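Local coordinates for protein CT_858 (Chlamydia trachomatis, PDB 3DOR) that acts as the secreted chlamydial protease CPAF, probably cutting proteins at internal peptide bonds by a serine-type mechanism, at residues L32-V37 / G133-G138; V41-K46 / Q59-D64; R171-T176 / I543-Y548; I298-Y301 / D305-D308; L423-K428 / L433-P438. All coordinates share one frame; numbering follows the deposited sequence.

Contact 1 of 5, residues L32-V37 / G133-G138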
# COMPACT_ATOMS: atom_id res chain seq x y z
N LEU B 32 0.60 -24.55 -20.73
CA LEU B 32 -0.02 -25.53 -19.84
C LEU B 32 -1.32 -26.14 -20.38
O LEU B 32 -1.78 -27.16 -19.88
CB LEU B 32 -0.35 -24.88 -18.49
CG LEU B 32 0.75 -24.18 -17.70
CD1 LEU B 32 0.14 -23.56 -16.46
CD2 LEU B 32 1.85 -25.16 -17.33
N GLY B 33 -1.92 -25.52 -21.40
CA GLY B 33 -3.18 -26.03 -21.91
C GLY B 33 -4.22 -25.64 -20.87
O GLY B 33 -5.31 -26.22 -20.76
N TRP B 34 -3.85 -24.63 -20.08
CA TRP B 34 -4.68 -24.10 -19.02
C TRP B 34 -5.84 -23.27 -19.57
O TRP B 34 -5.72 -22.64 -20.61
CB TRP B 34 -3.80 -23.25 -18.11
CG TRP B 34 -4.53 -22.38 -17.14
CD1 TRP B 34 -4.95 -22.72 -15.89
CD2 TRP B 34 -4.90 -21.02 -17.34
NE1 TRP B 34 -5.55 -21.64 -15.28
CE2 TRP B 34 -5.54 -20.58 -16.15
CE3 TRP B 34 -4.76 -20.11 -18.40
CZ2 TRP B 34 -6.03 -19.28 -16.00
CZ3 TRP B 34 -5.25 -18.81 -18.25
CH2 TRP B 34 -5.88 -18.41 -17.05
N ASP B 35 -6.97 -23.29 -18.86
CA ASP B 35 -8.14 -22.52 -19.25
C ASP B 35 -8.77 -21.90 -18.01
O ASP B 35 -9.17 -22.61 -17.09
CB ASP B 35 -9.19 -23.39 -19.94
CG ASP B 35 -10.44 -22.60 -20.33
OD1 ASP B 35 -10.37 -21.82 -21.31
OD2 ASP B 35 -11.47 -22.73 -19.64
N LEU B 36 -8.85 -20.58 -18.01
CA LEU B 36 -9.40 -19.84 -16.88
C LEU B 36 -10.79 -20.26 -16.42
O LEU B 36 -10.96 -20.68 -15.28
CB LEU B 36 -9.38 -18.34 -17.21
CG LEU B 36 -9.93 -17.41 -16.12
CD1 LEU B 36 -9.40 -17.81 -14.74
CD2 LEU B 36 -9.53 -15.99 -16.45
N VAL B 37 -11.78 -20.13 -17.29
CA VAL B 37 -13.15 -20.49 -16.93
C VAL B 37 -13.23 -21.91 -16.36
O VAL B 37 -13.80 -22.13 -15.30
CB VAL B 37 -14.09 -20.39 -18.16
CG1 VAL B 37 -15.51 -20.78 -17.76
CG2 VAL B 37 -14.07 -18.97 -18.70
N GLY B 133 2.01 -28.43 -7.89
CA GLY B 133 0.85 -27.63 -8.24
C GLY B 133 -0.03 -28.41 -9.20
O GLY B 133 0.31 -29.53 -9.57
N SER B 134 -1.15 -27.83 -9.62
CA SER B 134 -2.10 -28.48 -10.52
C SER B 134 -1.56 -28.77 -11.91
O SER B 134 -1.87 -29.81 -12.49
CB SER B 134 -3.36 -27.63 -10.66
OG SER B 134 -3.93 -27.35 -9.40
N ASN B 135 -0.79 -27.84 -12.45
CA ASN B 135 -0.24 -28.01 -13.79
C ASN B 135 1.27 -28.19 -13.77
O ASN B 135 1.99 -27.64 -14.61
CB ASN B 135 -0.64 -26.82 -14.65
CG ASN B 135 -2.15 -26.75 -14.87
OD1 ASN B 135 -2.82 -25.79 -14.47
ND2 ASN B 135 -2.69 -27.79 -15.49
N HIS B 136 1.74 -28.97 -12.80
CA HIS B 136 3.15 -29.28 -12.63
C HIS B 136 3.72 -29.81 -13.94
O HIS B 136 3.10 -30.66 -14.59
CB HIS B 136 3.31 -30.32 -11.52
CG HIS B 136 4.73 -30.70 -11.25
ND1 HIS B 136 5.25 -31.92 -11.62
CD2 HIS B 136 5.73 -30.02 -10.65
CE1 HIS B 136 6.52 -31.97 -11.26
NE2 HIS B 136 6.83 -30.84 -10.67
N LYS B 137 4.88 -29.32 -14.33
CA LYS B 137 5.50 -29.75 -15.58
C LYS B 137 6.82 -30.49 -15.42
O LYS B 137 7.56 -30.68 -16.38
CB LYS B 137 5.67 -28.55 -16.51
CG LYS B 137 4.37 -27.81 -16.75
CD LYS B 137 4.18 -27.51 -18.22
CE LYS B 137 4.04 -28.78 -19.03
NZ LYS B 137 4.02 -28.50 -20.50
N GLY B 138 7.11 -30.92 -14.20
CA GLY B 138 8.34 -31.66 -13.97
C GLY B 138 9.66 -30.93 -14.15
O GLY B 138 10.69 -31.58 -14.31

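Contact 2 of 5, residues V41-K46 / Q59-D64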
# COMPACT_ATOMS: atom_id res chain seq x y z
N VAL B 41 -14.44 -23.02 -12.78
CA VAL B 41 -15.58 -23.90 -12.61
C VAL B 41 -15.20 -25.09 -11.74
O VAL B 41 -15.98 -25.54 -10.90
CB VAL B 41 -16.10 -24.41 -13.97
CG1 VAL B 41 -16.99 -25.63 -13.78
CG2 VAL B 41 -16.89 -23.31 -14.65
N SER B 42 -13.98 -25.60 -11.93
CA SER B 42 -13.51 -26.73 -11.15
C SER B 42 -13.36 -26.35 -9.68
O SER B 42 -13.76 -27.10 -8.79
CB SER B 42 -12.17 -27.23 -11.70
OG SER B 42 -11.62 -28.22 -10.84
N ALA B 43 -12.79 -25.18 -9.43
CA ALA B 43 -12.60 -24.71 -8.06
C ALA B 43 -13.96 -24.53 -7.39
O ALA B 43 -14.15 -24.94 -6.25
CB ALA B 43 -11.83 -23.40 -8.04
N GLN B 44 -14.89 -23.90 -8.11
CA GLN B 44 -16.23 -23.66 -7.59
C GLN B 44 -16.88 -24.96 -7.14
O GLN B 44 -17.43 -25.04 -6.04
CB GLN B 44 -17.11 -23.01 -8.67
CG GLN B 44 -16.64 -21.64 -9.11
CD GLN B 44 -17.51 -21.07 -10.20
OE1 GLN B 44 -18.73 -21.02 -10.08
NE2 GLN B 44 -16.88 -20.61 -11.28
N GLN B 45 -16.80 -25.97 -7.99
CA GLN B 45 -17.37 -27.26 -7.66
C GLN B 45 -16.77 -27.85 -6.40
O GLN B 45 -17.48 -28.42 -5.58
CB GLN B 45 -17.21 -28.23 -8.83
CG GLN B 45 -18.37 -28.14 -9.80
CD GLN B 45 -19.70 -28.30 -9.09
OE1 GLN B 45 -19.94 -29.30 -8.41
NE2 GLN B 45 -20.58 -27.32 -9.24
N LYS B 46 -15.46 -27.71 -6.23
CA LYS B 46 -14.83 -28.24 -5.04
C LYS B 46 -15.41 -27.55 -3.81
O LYS B 46 -15.60 -28.17 -2.77
CB LYS B 46 -13.31 -28.04 -5.10
CG LYS B 46 -12.64 -28.86 -6.19
CD LYS B 46 -11.12 -28.90 -6.07
CE LYS B 46 -10.47 -27.58 -6.43
NZ LYS B 46 -8.99 -27.66 -6.37
N GLN B 59 -9.38 -21.86 1.75
CA GLN B 59 -8.12 -21.17 1.49
C GLN B 59 -7.26 -22.07 0.60
O GLN B 59 -6.63 -21.60 -0.35
CB GLN B 59 -7.41 -20.86 2.80
CG GLN B 59 -8.22 -19.98 3.73
CD GLN B 59 -7.45 -19.56 4.97
OE1 GLN B 59 -6.70 -20.35 5.54
NE2 GLN B 59 -7.66 -18.33 5.41
N GLN B 60 -7.25 -23.36 0.91
CA GLN B 60 -6.50 -24.35 0.14
C GLN B 60 -7.01 -24.37 -1.29
O GLN B 60 -6.23 -24.43 -2.23
CB GLN B 60 -6.68 -25.74 0.76
CG GLN B 60 -5.88 -25.96 2.03
CD GLN B 60 -6.52 -26.99 2.93
OE1 GLN B 60 -7.18 -27.91 2.46
NE2 GLN B 60 -6.32 -26.84 4.24
N VAL B 61 -8.33 -24.30 -1.45
CA VAL B 61 -8.91 -24.32 -2.79
C VAL B 61 -8.51 -23.11 -3.61
O VAL B 61 -8.19 -23.23 -4.80
CB VAL B 61 -10.44 -24.41 -2.74
CG1 VAL B 61 -11.01 -24.28 -4.15
CG2 VAL B 61 -10.87 -25.73 -2.13
N LEU B 62 -8.53 -21.93 -2.99
CA LEU B 62 -8.16 -20.71 -3.68
C LEU B 62 -6.67 -20.72 -4.00
O LEU B 62 -6.25 -20.32 -5.09
CB LEU B 62 -8.51 -19.48 -2.83
CG LEU B 62 -10.00 -19.28 -2.54
CD1 LEU B 62 -10.22 -17.99 -1.77
CD2 LEU B 62 -10.77 -19.23 -3.84
N ALA B 63 -5.88 -21.19 -3.05
CA ALA B 63 -4.43 -21.28 -3.23
C ALA B 63 -4.08 -22.25 -4.36
O ALA B 63 -3.14 -22.01 -5.12
CB ALA B 63 -3.78 -21.72 -1.92
N ASP B 64 -4.83 -23.35 -4.47
CA ASP B 64 -4.57 -24.33 -5.52
C ASP B 64 -4.97 -23.78 -6.87
O ASP B 64 -4.34 -24.08 -7.88
CB ASP B 64 -5.34 -25.63 -5.24
CG ASP B 64 -4.75 -26.41 -4.08
OD1 ASP B 64 -3.72 -25.96 -3.52
OD2 ASP B 64 -5.30 -27.47 -3.72
O HOH W 1 -7.97 -27.80 -3.89

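Contact 3 of 5, residues R171-T176 / I543-Y548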
# COMPACT_ATOMS: atom_id res chain seq x y z
N ARG B 171 19.41 -43.40 4.42
CA ARG B 171 20.45 -44.38 4.17
C ARG B 171 21.79 -43.71 4.43
O ARG B 171 22.04 -42.61 3.96
CB ARG B 171 20.43 -44.92 2.74
CG ARG B 171 21.66 -45.78 2.45
CD ARG B 171 21.40 -46.85 1.42
NE ARG B 171 20.91 -46.29 0.17
CZ ARG B 171 19.83 -46.73 -0.46
NH1 ARG B 171 19.15 -47.75 0.05
NH2 ARG B 171 19.44 -46.14 -1.59
N ARG B 172 22.64 -44.38 5.19
CA ARG B 172 23.96 -43.86 5.51
C ARG B 172 24.83 -44.02 4.28
O ARG B 172 24.54 -44.85 3.41
CB ARG B 172 24.60 -44.64 6.65
CG ARG B 172 23.79 -44.66 7.93
CD ARG B 172 23.51 -43.27 8.45
NE ARG B 172 23.16 -43.32 9.87
CZ ARG B 172 22.78 -42.28 10.59
NH1 ARG B 172 22.69 -41.07 10.04
NH2 ARG B 172 22.49 -42.45 11.88
N PRO B 173 25.91 -43.24 4.20
CA PRO B 173 26.78 -43.37 3.03
C PRO B 173 27.42 -44.75 2.92
O PRO B 173 27.75 -45.19 1.81
CB PRO B 173 27.80 -42.24 3.21
CG PRO B 173 27.76 -41.93 4.67
CD PRO B 173 26.30 -42.08 5.02
N PHE B 174 27.60 -45.44 4.04
CA PHE B 174 28.18 -46.77 3.99
C PHE B 174 27.14 -47.83 3.63
O PHE B 174 27.46 -49.02 3.58
CB PHE B 174 28.90 -47.14 5.29
CG PHE B 174 30.30 -46.58 5.38
CD1 PHE B 174 30.52 -45.30 5.88
CD2 PHE B 174 31.37 -47.30 4.89
CE1 PHE B 174 31.80 -44.75 5.88
CE2 PHE B 174 32.66 -46.76 4.90
CZ PHE B 174 32.87 -45.49 5.39
N GLY B 175 25.91 -47.40 3.37
CA GLY B 175 24.88 -48.34 2.96
C GLY B 175 23.73 -48.72 3.88
O GLY B 175 22.64 -49.03 3.40
N THR B 176 23.95 -48.72 5.19
CA THR B 176 22.87 -49.12 6.09
C THR B 176 21.74 -48.12 6.16
O THR B 176 21.93 -46.91 5.97
CB THR B 176 23.41 -49.41 7.52
OG1 THR B 176 23.31 -50.82 7.76
CG2 THR B 176 22.61 -48.67 8.58
N ILE B 543 27.44 -32.50 -3.19
CA ILE B 543 26.51 -32.38 -2.08
C ILE B 543 26.79 -33.20 -0.84
O ILE B 543 26.70 -32.69 0.28
CB ILE B 543 25.08 -32.70 -2.58
CG1 ILE B 543 24.69 -31.72 -3.69
CG2 ILE B 543 24.09 -32.65 -1.44
CD1 ILE B 543 23.41 -32.07 -4.41
N ARG B 544 27.13 -34.47 -1.01
CA ARG B 544 27.35 -35.35 0.13
C ARG B 544 27.98 -34.68 1.35
O ARG B 544 27.42 -34.75 2.44
CB ARG B 544 28.17 -36.59 -0.26
CG ARG B 544 28.24 -37.60 0.87
CD ARG B 544 28.67 -39.00 0.42
NE ARG B 544 27.75 -39.61 -0.54
CZ ARG B 544 27.95 -39.63 -1.86
NH1 ARG B 544 29.03 -39.07 -2.39
NH2 ARG B 544 27.06 -40.22 -2.65
N TYR B 545 29.13 -34.03 1.19
CA TYR B 545 29.75 -33.39 2.35
C TYR B 545 29.92 -31.87 2.19
O TYR B 545 30.79 -31.26 2.80
CB TYR B 545 31.09 -34.07 2.66
CG TYR B 545 30.93 -35.54 3.03
CD1 TYR B 545 31.90 -36.49 2.67
CD2 TYR B 545 29.80 -35.99 3.72
CE1 TYR B 545 31.73 -37.85 2.98
CE2 TYR B 545 29.63 -37.34 4.04
CZ TYR B 545 30.59 -38.26 3.66
OH TYR B 545 30.40 -39.60 3.96
N LYS B 546 29.07 -31.28 1.36
CA LYS B 546 29.08 -29.84 1.14
C LYS B 546 30.38 -29.23 0.64
O LYS B 546 30.64 -28.05 0.90
CB LYS B 546 28.65 -29.14 2.42
CG LYS B 546 27.22 -29.45 2.80
CD LYS B 546 27.01 -29.41 4.30
CE LYS B 546 26.97 -28.01 4.84
NZ LYS B 546 26.47 -28.03 6.24
N GLY B 547 31.18 -30.00 -0.08
CA GLY B 547 32.44 -29.49 -0.59
C GLY B 547 32.35 -28.89 -1.99
O GLY B 547 33.11 -27.99 -2.32
N TYR B 548 31.43 -29.40 -2.80
CA TYR B 548 31.25 -28.93 -4.18
C TYR B 548 32.59 -28.83 -4.91
O TYR B 548 32.79 -27.93 -5.74
CB TYR B 548 30.57 -27.56 -4.19
CG TYR B 548 29.26 -27.51 -3.45
CD1 TYR B 548 29.23 -27.27 -2.08
CD2 TYR B 548 28.06 -27.79 -4.10
CE1 TYR B 548 28.04 -27.31 -1.36
CE2 TYR B 548 26.85 -27.84 -3.39
CZ TYR B 548 26.85 -27.60 -2.03
OH TYR B 548 25.69 -27.70 -1.31

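Contact 4 of 5, residues I298-Y301 / D305-D308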
# COMPACT_ATOMS: atom_id res chain seq x y z
N ILE B 298 25.85 -12.11 -5.57
CA ILE B 298 24.76 -11.13 -5.56
C ILE B 298 23.63 -11.98 -5.00
O ILE B 298 23.11 -12.85 -5.69
CB ILE B 298 24.41 -10.63 -6.99
CG1 ILE B 298 25.61 -9.90 -7.60
CG2 ILE B 298 23.21 -9.69 -6.94
CD1 ILE B 298 25.36 -9.39 -9.04
N PRO B 299 23.25 -11.75 -3.73
CA PRO B 299 22.19 -12.53 -3.08
C PRO B 299 20.73 -12.21 -3.40
O PRO B 299 19.88 -13.11 -3.40
CB PRO B 299 22.53 -12.34 -1.60
CG PRO B 299 22.93 -10.90 -1.55
CD PRO B 299 23.77 -10.71 -2.82
N THR B 300 20.44 -10.94 -3.66
CA THR B 300 19.08 -10.53 -3.96
C THR B 300 19.11 -9.20 -4.70
O THR B 300 20.12 -8.49 -4.65
CB THR B 300 18.26 -10.33 -2.67
OG1 THR B 300 16.97 -9.81 -3.00
CG2 THR B 300 18.96 -9.34 -1.74
N TYR B 301 18.02 -8.87 -5.38
CA TYR B 301 17.94 -7.60 -6.08
C TYR B 301 17.02 -6.63 -5.36
O TYR B 301 16.75 -5.53 -5.85
CB TYR B 301 17.55 -7.80 -7.55
CG TYR B 301 18.65 -8.49 -8.34
CD1 TYR B 301 18.57 -9.85 -8.63
CD2 TYR B 301 19.80 -7.80 -8.73
CE1 TYR B 301 19.62 -10.52 -9.27
CE2 TYR B 301 20.86 -8.47 -9.39
CZ TYR B 301 20.76 -9.83 -9.64
OH TYR B 301 21.80 -10.51 -10.24
N ASP B 305 16.48 -5.66 1.52
CA ASP B 305 16.38 -6.89 2.29
C ASP B 305 17.72 -7.58 2.50
O ASP B 305 17.77 -8.69 3.01
CB ASP B 305 15.42 -7.89 1.62
CG ASP B 305 14.03 -7.33 1.38
OD1 ASP B 305 13.57 -6.49 2.19
OD2 ASP B 305 13.39 -7.74 0.40
N MET B 306 18.81 -6.94 2.08
CA MET B 306 20.12 -7.56 2.28
C MET B 306 20.45 -7.70 3.76
O MET B 306 20.21 -6.79 4.56
CB MET B 306 21.23 -6.75 1.60
CG MET B 306 21.21 -6.82 0.09
SD MET B 306 22.73 -6.15 -0.59
CE MET B 306 23.86 -7.54 -0.37
N GLU B 307 21.02 -8.85 4.12
CA GLU B 307 21.42 -9.15 5.49
C GLU B 307 22.24 -8.01 6.09
O GLU B 307 23.24 -7.59 5.52
CB GLU B 307 22.28 -10.42 5.50
CG GLU B 307 21.59 -11.67 6.02
CD GLU B 307 22.35 -12.94 5.64
OE1 GLU B 307 21.90 -13.65 4.71
OE2 GLU B 307 23.39 -13.23 6.28
N ASP B 308 21.82 -7.52 7.26
CA ASP B 308 22.54 -6.46 7.95
C ASP B 308 22.51 -5.11 7.26
O ASP B 308 23.33 -4.25 7.55
CB ASP B 308 24.00 -6.86 8.17
CG ASP B 308 24.14 -8.12 9.00
OD1 ASP B 308 23.67 -8.13 10.16
OD2 ASP B 308 24.73 -9.11 8.50

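Contact 5 of 5, residues L423-K428 / L433-P438. With SO4 (sulfate ion), chain N.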
# COMPACT_ATOMS: atom_id res chain seq x y z
N LEU B 423 0.76 5.13 -23.74
CA LEU B 423 -0.40 5.91 -24.17
C LEU B 423 -0.83 5.50 -25.58
O LEU B 423 -2.02 5.45 -25.89
CB LEU B 423 -0.08 7.40 -24.16
CG LEU B 423 0.13 8.06 -22.80
CD1 LEU B 423 0.60 9.50 -22.99
CD2 LEU B 423 -1.17 8.02 -21.99
N ASN B 424 0.15 5.20 -26.43
CA ASN B 424 -0.13 4.80 -27.81
C ASN B 424 -0.83 3.44 -27.82
O ASN B 424 -1.78 3.24 -28.57
CB ASN B 424 1.17 4.75 -28.61
CG ASN B 424 0.93 4.71 -30.11
OD1 ASN B 424 0.31 5.61 -30.68
ND2 ASN B 424 1.41 3.65 -30.76
N CYS B 425 -0.36 2.50 -27.00
CA CYS B 425 -0.98 1.18 -26.93
C CYS B 425 -2.41 1.30 -26.43
O CYS B 425 -3.32 0.65 -26.95
CB CYS B 425 -0.21 0.27 -25.98
SG CYS B 425 1.31 -0.34 -26.66
N TRP B 426 -2.60 2.13 -25.41
CA TRP B 426 -3.92 2.32 -24.85
C TRP B 426 -4.90 2.86 -25.89
O TRP B 426 -6.00 2.33 -26.05
CB TRP B 426 -3.86 3.27 -23.65
CG TRP B 426 -5.19 3.48 -22.98
CD1 TRP B 426 -5.99 4.59 -23.07
CD2 TRP B 426 -5.86 2.57 -22.10
NE1 TRP B 426 -7.11 4.43 -22.29
CE2 TRP B 426 -7.06 3.20 -21.68
CE3 TRP B 426 -5.57 1.29 -21.62
CZ2 TRP B 426 -7.96 2.59 -20.80
CZ3 TRP B 426 -6.46 0.67 -20.75
CH2 TRP B 426 -7.65 1.33 -20.35
N SER B 427 -4.51 3.90 -26.62
CA SER B 427 -5.41 4.47 -27.61
C SER B 427 -5.68 3.54 -28.78
O SER B 427 -6.66 3.74 -29.50
CB SER B 427 -4.86 5.80 -28.12
OG SER B 427 -3.79 5.60 -29.01
N LYS B 428 -4.83 2.54 -28.99
CA LYS B 428 -5.01 1.60 -30.09
C LYS B 428 -5.75 0.35 -29.64
O LYS B 428 -6.06 -0.50 -30.46
CB LYS B 428 -3.66 1.19 -30.68
CG LYS B 428 -2.92 2.29 -31.43
CD LYS B 428 -1.61 1.74 -31.98
CE LYS B 428 -0.83 2.79 -32.75
NZ LYS B 428 0.49 2.25 -33.17
N LEU B 433 -2.23 -7.65 -24.16
CA LEU B 433 -0.84 -8.10 -24.13
C LEU B 433 -0.16 -7.23 -25.16
O LEU B 433 0.02 -7.61 -26.32
CB LEU B 433 -0.72 -9.58 -24.50
CG LEU B 433 0.69 -10.20 -24.34
CD1 LEU B 433 1.20 -9.97 -22.92
CD2 LEU B 433 0.65 -11.69 -24.66
N SER B 434 0.23 -6.04 -24.71
CA SER B 434 0.84 -5.04 -25.57
C SER B 434 2.06 -5.47 -26.34
O SER B 434 2.70 -6.47 -26.02
CB SER B 434 1.20 -3.79 -24.75
OG SER B 434 2.37 -4.02 -23.98
N THR B 435 2.38 -4.68 -27.36
CA THR B 435 3.55 -4.91 -28.18
C THR B 435 4.69 -4.72 -27.16
O THR B 435 4.50 -4.04 -26.16
CB THR B 435 3.63 -3.83 -29.30
OG1 THR B 435 4.80 -4.04 -30.10
CG2 THR B 435 3.65 -2.43 -28.71
N PRO B 436 5.86 -5.33 -27.39
CA PRO B 436 6.94 -5.16 -26.41
C PRO B 436 7.42 -3.73 -26.16
O PRO B 436 7.73 -2.97 -27.08
CB PRO B 436 8.04 -6.09 -26.93
CG PRO B 436 7.77 -6.18 -28.40
CD PRO B 436 6.26 -6.25 -28.47
N ILE B 437 7.46 -3.38 -24.88
CA ILE B 437 7.88 -2.06 -24.43
C ILE B 437 8.89 -2.27 -23.30
O ILE B 437 8.62 -3.01 -22.36
CB ILE B 437 6.67 -1.26 -23.88
CG1 ILE B 437 5.61 -1.11 -24.98
CG2 ILE B 437 7.13 0.09 -23.35
CD1 ILE B 437 4.38 -0.34 -24.54
N PRO B 438 10.06 -1.63 -23.37
CA PRO B 438 11.03 -1.83 -22.29
C PRO B 438 10.60 -1.16 -20.99
O PRO B 438 10.01 -0.08 -21.01
CB PRO B 438 12.32 -1.25 -22.86
CG PRO B 438 11.85 -0.19 -23.78
CD PRO B 438 10.62 -0.77 -24.44
S SO4 N . 2.00 5.36 -34.77
O1 SO4 N . 3.17 5.36 -33.82
O2 SO4 N . 1.53 3.97 -34.96
O3 SO4 N . 0.86 6.14 -34.22
O4 SO4 N . 2.45 5.96 -36.06

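Contact 1 of 5, residues L32-V37 / G133-G138
Leu-32 spreads its two methyl branches over Asn-135 and Lys-137, and so joins the end of helix 25-32 to the loop before helix 140-150, a loop that lies within the PDZ domain. The methyl CD1 lies 3.8 Å from CB of Asn-135. CD2 works both ways: it sits 3.7 Å from the backbone O of Asn-135 and only 3.4 Å from CD of Lys-137, closer than two such carbons normally pack. The lysine's chi2 of -133° brings CD beside this methyl, and a further bend at chi3 (64°) carries CE and NZ on toward Tyr-31. At the other flank Trp-34 adds a smaller contact to Asn-135, with the indole and amide planes almost perpendicular, 86° apart. No hydrogen bond crosses between 32-37 and 133-138; the two segments meet through van der Waals contact.

A second shell fixes these groups. Gly-33, with positive phi, breaks the helical run two residues before the N-cap Asp-35, whose OD2 caps helix 36-48 by accepting from Gln-38 N. The Trp-34 ring is packed against Lys-25, Lys-28 and Glu-29 of helix 25-32. On the loop side, a type I turn from Gly-133 to His-136 presents Asn-135, while Lys-137 N is bonded to Glu-142 OE1. Beyond its contact with Leu-32, the lysine ammonium binds Tyr-31 O and makes a cation-pi contact with the Tyr-31 ring. Over one face of the Trp-34 indole, offset toward its rim, the backbone N of Leu-36 stands 3.6 Å above the plane.

Contact 2 of 5, residues V41-K46 / Q59-D64
The side chains of Lys-46 and Val-61 lie alongside one another, pointing opposite ways, the aliphatic part of the lysine passing the valine before its ammonium group heads toward Asp-64, which it reaches through a water. The touching atoms are CE of Lys-46 and CG1 of Val-61, 4.0 Å apart. That valine branch stands anti to its own backbone N (chi1 174°), a setting that aims it across the gap, where it also lies 3.8 Å from the carbonyl O of Ala-43 and 4.1 Å from the Ala-43 CB. One methyl group thus meets three parts of the facing helix, and the small alanine leaves it room to approach the backbone.

The motif is an antiparallel helical hairpin: the segments 41-46 and 59-64, of helix 36-48 and helix 55-67, run at 170° to each other with axes 10.0 Å apart. A third helix, 2-20, packs against the pair, its Leu-11 touching both Ala-43 and Leu-62.

Toward the outer rim the chemistry turns polar. A bend at chi3 (-72°) turns the end of Lys-46 toward Asp-64, yet NZ stops 4.5 Å from OD2, beyond salt-bridge range. A single water fills the step, accepting from Lys-46 NZ at 2.7 Å and donating to Asp-64 OD2 at 2.7 Å.

Contact 3 of 5, residues R171-T176 / I543-Y548
A first torsion of -62° at Tyr-545 sets CG anti to the carbonyl carbon, and from there the long phenol carries its hydroxyl across to the ring of Pro-173. OH lies in van der Waals contact with the proline, 3.6 Å from its CG and 3.8 Å from its CB, the two side chains crossing at about a right angle. Arg-544 follows the other course, with CG anti to the backbone N (chi1 -172°), and its CD comes to 4.4 Å from Pro-173 CB. The arginine CG also stands 3.4 Å above one face of the Tyr-545 ring, offset toward the rim; a crystal neighbour touches this tyrosine too, so its pose may partly reflect lattice packing. The guanidinium is anchored on its own side, NH1 bonding to Asn-541 OD1.

The contact is small and lies at the surface, without a hydrogen bond between the segments. Pro-173 owes its prominence to a type I turn from Arg-172 to Gly-175, closed by Gly-175 N to Arg-172 O at 2.9 Å. A second backbone bond, Arg-172 N to Thr-176 O at 2.7 Å, closes the loop.

This turn is the tip of the beta hairpin made by strands 165-171 and 177-187 of the PDZ domain. It faces the link between helix 540-544 and helix 549-564, while Ile-543 and Arg-544 rest on Tyr-99 of strand 98-103 in the same antiparallel sheet.

Contact 4 of 5, residues I298-Y301 / D305-D308
Thr-300 and Met-306 are the closest backbone pair of two irregular runs of chain, their CA atoms 7.0 Å apart. Both runs belong to the connection that leaves strand 290-297 and leads to helix 316-330 in the S41 peptidase region; the chain doubles back between them, and no hydrogen bond ties one to the other.

The methionine does the bridging. Its CG lies 3.8 Å from CG2 of Thr-300, the two side chains meeting at a slant. Further along, a bend at chi3 (80°) turns the terminal methyl toward Pro-299: Met-306 CE is 3.7 Å from Pro-299 CG and 4.0 Å from Pro-299 CD, the two side chains crossing at about a right angle. Thr-300 can offer a methyl because OG1 is placed anti to its backbone N (chi1 175°); the hydroxyl is thereby directed to other partners, the N-H of Ser-302 and, weakly, the carbonyl of Gly-343. Phe-276 and Pro-316 also touch Met-306.

All three touching residues are buried. Only carbon meets carbon between the segments, which implies cohesion by dispersion and burial, with the one hydroxyl among the three side chains bonded away from the interface.

Contact 5 of 5, residues L423-K428 / L433-P438
No aromatic ring or side-chain amide takes part where Cys-425 meets Ser-434, Thr-435 and Ile-437; the large flat group of the helix, the Trp-426 indole, serves another interface. It packs on Leu-370, Val-375 and Ile-431 and on Ile-197 of the second subunit, and its NE1 donates to Gly-192 O of that subunit.

The thiol sulfur is the hub of the contact. SG has CG2 of Thr-435 and CD1 of Ile-437 each at 3.7 Å, with CB of Ser-434 at 3.9 Å. An extended Ile-437 chain (chi2 180°) delivers CD1 to the sulfur. The serine hydroxyl donates to Thr-435 O at 3.0 Å and accepts from Met-368 N, while CB meets the cysteine. The sulfur contacts join the loop to helix 409-428; the bonds of Ser-434 to Met-368 join it to strand 361-368.

Further along the segment, Lys-428, extended beyond CG, donates from NZ to sulfate O2 at 2.7 Å. The anion probably comes from the crystallisation liquor. Leu-370 and Asp-430 also touch Cys-425, but every close partner of SG within 433-438 is a carbon, so toward this segment the cysteine behaves as an apolar group.

Contacts 1 and 2 form one neighbourhood: their centres are 14 Å apart, both draw on helix 36-48, and they touch where Ser-134 OG approaches Asp-64 O at 3.6 Å. One segment of contact 1 and one of contact 3 lie in the PDZ domain, although the centres of these two contacts are 36 Å apart. Contacts 4 and 5 fall wholly within the S41 peptidase region, yet about 17 Å separates their nearest atoms. Contact 4 is the most central, 13 Å from the middle of the chain. The widest spacing, 54 Å between centres, is from surface contact 3 to contact 5, which carries the sulfate and alone of the five reaches the second subunit.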